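Local coordinates for protein putative regulator (Escherichia coli O6, PDB 3HFI) that probably regulates transcription, its UTRA domain presumably serving as the ligand-sensing part of a GntR-type DNA-binding regulator whose effector is unknown, at residues A[79-83]-A[84-88]; A[90-93]-A[94-97]. One frame throughout, in Å; residues are numbered along the deposited sequence.

Contact 1: A[79-83]-A[84-88]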
# COMPACT_ATOMS: atom_id res chain seq x y z
N PRO A 79 12.82 -20.95 -0.79
CA PRO A 79 14.06 -21.63 -1.11
C PRO A 79 14.78 -20.86 -2.21
O PRO A 79 14.19 -20.66 -3.30
CB PRO A 79 13.61 -23.02 -1.59
CG PRO A 79 12.23 -23.22 -0.96
CD PRO A 79 11.64 -21.85 -0.94
N GLY A 80 15.99 -20.36 -1.86
CA GLY A 80 16.92 -19.73 -2.82
C GLY A 80 17.08 -18.22 -2.69
O GLY A 80 17.98 -17.64 -3.33
N ILE A 81 16.22 -17.60 -1.87
CA ILE A 81 16.10 -16.14 -1.85
C ILE A 81 17.39 -15.49 -1.35
O ILE A 81 17.71 -14.34 -1.70
CB ILE A 81 14.90 -15.69 -0.94
CG1 ILE A 81 14.64 -14.17 -1.05
CG2 ILE A 81 15.13 -16.12 0.55
CD1 ILE A 81 13.41 -13.73 -1.88
N VAL A 82 18.09 -16.21 -0.49
CA VAL A 82 19.30 -15.67 0.08
C VAL A 82 20.39 -15.52 -1.01
O VAL A 82 21.30 -14.73 -0.81
CB VAL A 82 19.87 -16.50 1.29
CG1 VAL A 82 18.87 -16.53 2.43
CG2 VAL A 82 20.28 -17.86 0.86
N GLU A 83 20.27 -16.23 -2.14
CA GLU A 83 21.28 -16.18 -3.18
C GLU A 83 21.02 -15.12 -4.21
O GLU A 83 21.86 -14.90 -5.07
CB GLU A 83 21.39 -17.52 -3.88
CG GLU A 83 22.01 -18.60 -3.00
CD GLU A 83 21.35 -19.97 -3.20
OE1 GLU A 83 20.82 -20.56 -2.20
OE2 GLU A 83 21.37 -20.46 -4.36
N ILE A 84 19.88 -14.44 -4.14
CA ILE A 84 19.51 -13.44 -5.16
C ILE A 84 20.31 -12.12 -4.99
O ILE A 84 20.66 -11.74 -3.89
CB ILE A 84 17.93 -13.15 -5.14
CG1 ILE A 84 17.13 -14.45 -5.35
CG2 ILE A 84 17.49 -12.16 -6.19
CD1 ILE A 84 17.45 -15.19 -6.61
N ASP A 85 20.62 -11.44 -6.10
CA ASP A 85 21.09 -10.05 -6.05
C ASP A 85 19.92 -9.13 -6.38
O ASP A 85 19.52 -8.98 -7.54
CB ASP A 85 22.28 -9.79 -7.04
CG ASP A 85 22.83 -8.31 -6.98
OD1 ASP A 85 22.39 -7.47 -6.13
OD2 ASP A 85 23.70 -7.99 -7.82
N PHE A 86 19.41 -8.47 -5.36
CA PHE A 86 18.27 -7.60 -5.55
C PHE A 86 18.64 -6.18 -6.01
O PHE A 86 17.78 -5.29 -6.05
CB PHE A 86 17.42 -7.58 -4.28
CG PHE A 86 16.77 -8.90 -3.95
CD1 PHE A 86 17.21 -9.66 -2.86
CD2 PHE A 86 15.72 -9.38 -4.73
CE1 PHE A 86 16.60 -10.88 -2.55
CE2 PHE A 86 15.10 -10.60 -4.42
CZ PHE A 86 15.55 -11.35 -3.34
N ASN A 87 19.92 -5.97 -6.37
CA ASN A 87 20.28 -4.87 -7.27
C ASN A 87 19.93 -5.27 -8.71
O ASN A 87 19.84 -4.42 -9.59
CB ASN A 87 21.78 -4.52 -7.16
CG ASN A 87 22.10 -3.68 -5.92
OD1 ASN A 87 23.03 -3.99 -5.15
ND2 ASN A 87 21.35 -2.62 -5.71
N GLN A 88 19.76 -6.57 -8.93
CA GLN A 88 19.48 -7.14 -10.27
C GLN A 88 18.07 -7.76 -10.41
O GLN A 88 17.65 -8.09 -11.51
CB GLN A 88 20.56 -8.21 -10.61
CG GLN A 88 21.96 -7.68 -10.95
CD GLN A 88 21.96 -6.88 -12.25
OE1 GLN A 88 21.37 -5.79 -12.33
NE2 GLN A 88 22.61 -7.43 -13.30

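Contact 2: A[90-93]-A[94-97]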
# COMPACT_ATOMS: atom_id res chain seq x y z
N ASN A 90 13.85 -7.87 -8.74
CA ASN A 90 12.82 -7.21 -7.91
C ASN A 90 12.37 -8.13 -6.77
O ASN A 90 12.19 -9.34 -6.96
CB ASN A 90 11.62 -6.81 -8.77
CG ASN A 90 11.99 -5.90 -9.91
OD1 ASN A 90 11.66 -6.17 -11.08
ND2 ASN A 90 12.71 -4.82 -9.59
N LEU A 91 12.18 -7.55 -5.59
CA LEU A 91 12.03 -8.36 -4.39
C LEU A 91 10.77 -9.20 -4.44
O LEU A 91 10.85 -10.41 -4.33
CB LEU A 91 12.01 -7.48 -3.13
CG LEU A 91 11.76 -8.20 -1.83
CD1 LEU A 91 12.76 -9.39 -1.59
CD2 LEU A 91 11.84 -7.18 -0.73
N PHE A 92 9.61 -8.58 -4.63
CA PHE A 92 8.36 -9.28 -4.49
C PHE A 92 8.04 -10.26 -5.62
O PHE A 92 7.62 -11.39 -5.34
CB PHE A 92 7.26 -8.30 -4.14
CG PHE A 92 7.43 -7.72 -2.77
CD1 PHE A 92 7.10 -8.46 -1.64
CD2 PHE A 92 8.01 -6.48 -2.59
CE1 PHE A 92 7.30 -7.96 -0.36
CE2 PHE A 92 8.20 -5.96 -1.28
CZ PHE A 92 7.84 -6.71 -0.19
N PRO A 93 8.33 -9.90 -6.87
CA PRO A 93 8.29 -10.89 -7.93
C PRO A 93 9.14 -12.09 -7.64
O PRO A 93 8.74 -13.21 -7.94
CB PRO A 93 8.85 -10.13 -9.13
CG PRO A 93 8.40 -8.69 -8.89
CD PRO A 93 8.59 -8.55 -7.39
N THR A 94 10.30 -11.88 -7.01
CA THR A 94 11.20 -12.97 -6.71
C THR A 94 10.66 -13.88 -5.60
O THR A 94 10.84 -15.09 -5.64
CB THR A 94 12.63 -12.46 -6.35
OG1 THR A 94 13.15 -11.65 -7.42
CG2 THR A 94 13.59 -13.61 -6.12
N ILE A 95 10.06 -13.28 -4.58
CA ILE A 95 9.38 -14.01 -3.51
C ILE A 95 8.33 -14.91 -4.17
O ILE A 95 8.28 -16.11 -3.88
CB ILE A 95 8.80 -12.99 -2.48
CG1 ILE A 95 9.96 -12.37 -1.66
CG2 ILE A 95 7.72 -13.60 -1.59
CD1 ILE A 95 9.53 -11.27 -0.63
N GLU A 96 7.58 -14.36 -5.12
CA GLU A 96 6.50 -15.10 -5.77
C GLU A 96 7.03 -16.24 -6.60
O GLU A 96 6.53 -17.33 -6.45
CB GLU A 96 5.58 -14.17 -6.59
CG GLU A 96 4.69 -13.27 -5.72
CD GLU A 96 3.61 -12.59 -6.52
OE1 GLU A 96 3.83 -12.40 -7.73
OE2 GLU A 96 2.50 -12.30 -6.00
N SER A 97 8.06 -16.02 -7.43
CA SER A 97 8.65 -17.10 -8.18
C SER A 97 9.20 -18.24 -7.36
O SER A 97 8.95 -19.41 -7.66
CB SER A 97 9.83 -16.65 -9.07
OG SER A 97 9.54 -15.52 -9.86

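Contact 1: A[79-83]-A[84-88]
I81 meets F86 in a local contact within the loop that leads from strand 65-73 to helix 91-99, and the pair illustrates how a chain that turns at 81-83 and then extends can bring two apolar side chains, five residues apart, together. The turn covers 81-83. E83 N donates to G80 O (2.9 Å), and G80 has a positive phi of 109°, where any side chain would press on the carbonyl oxygen of P79. One residue later I84 N closes on I81 O at 3.3 Å. That bond is nearly straight at the hydrogen (163°), yet the donor lies well above the carbonyl plane, consistent with the tight i to i+3 turn.

Through I84 and D85 the chain is extended, and F86 turns its ring back toward I81. I81 holds CG1 anti to its backbone N (chi1 -172°), which carries the branch to the ring: I81 CD1 lies 3.5 Å from F86 CZ and CG1 3.7 Å from the same atom. The approach is to the ring's edge, and the two side chains cross at about a right angle. I84 CG2 lies over one face, 3.3 Å above the ring plane and offset toward the rim. Further along, D85 OD1 accepts from N87 N (2.9 Å) in an Asx turn.

Strand 26-35 supplies V28, and strand 51-60 L55, against F86, while I81 also packs on L53. The chemistry thus divides: polar bonds set the course of the backbone, while hydrocarbon contacts bury I81 and F86 between the sheet and helix 91-99.

Contact 2: A[90-93]-A[94-97]
L91, F92 and I95 meet at the CD1 methyl of I95, which reaches back along the first turn of helix 91-99. F92 and I95 lie side by side and point the same way, with I95 CD1 3.8 Å from F92 CD1; the methyl approaches the ring at a slant. L91 runs at an angle to I95, and L91 CD1 comes within 3.9 Å of I95 CD1. With L91 CG anti to the backbone N (chi1 176°), that carbon sits 4.2 Å above the centre of one face of the F92 ring.

This is the i to i+3 and i to i+4 side-chain packing of an alpha-helix, here on a helix laid against the antiparallel sheet of the UTRA domain: L91 rests on L55 and I73, I95 on V146. N90 occupies the N-cap position, but its side chain makes no capping bond. N90 O instead makes the first i to i+4 helix bond, to T94 N (3.2 Å), and also takes the T94 hydroxyl, the two donors arriving from opposite faces of the carbonyl plane; the distance from T94 OG1 to N90 O, 2.5 Å, is very short and its exact value doubtful.

P93, which has no N-H to give, fits the first turn, where none is required. P93 O likewise takes two donors, S97 N at 2.9 Å and S97 OG at 3.1 Å, the hydroxyl standing above the carbonyl plane. E96 is extended beyond CG, and its OE2 accepts from I103 N, while its OE1 makes a long, weak ion pair with K157 of the second subunit, whose L160 packs on F92.

In the fold
Contacts 1 and 2 follow one another along the chain, with centres about 9 Å apart, and they face each other directly. The loop of contact 1 lies along one side of helix 91-99: I81 CD1 is 3.7 Å from I95 CG1, F86 CE2 3.7 Å from T94 CB, and I84 CG1 3.7 Å from T94 CG2. T94 therefore pairs a hydroxyl bonded to the helix start with carbons that receive the loop. L55 touches both F86 and L91, tying the two to one strand of the sheet. The second subunit reaches contact 2 but not contact 1. Neither can be tied to an effector site, since none is identified here.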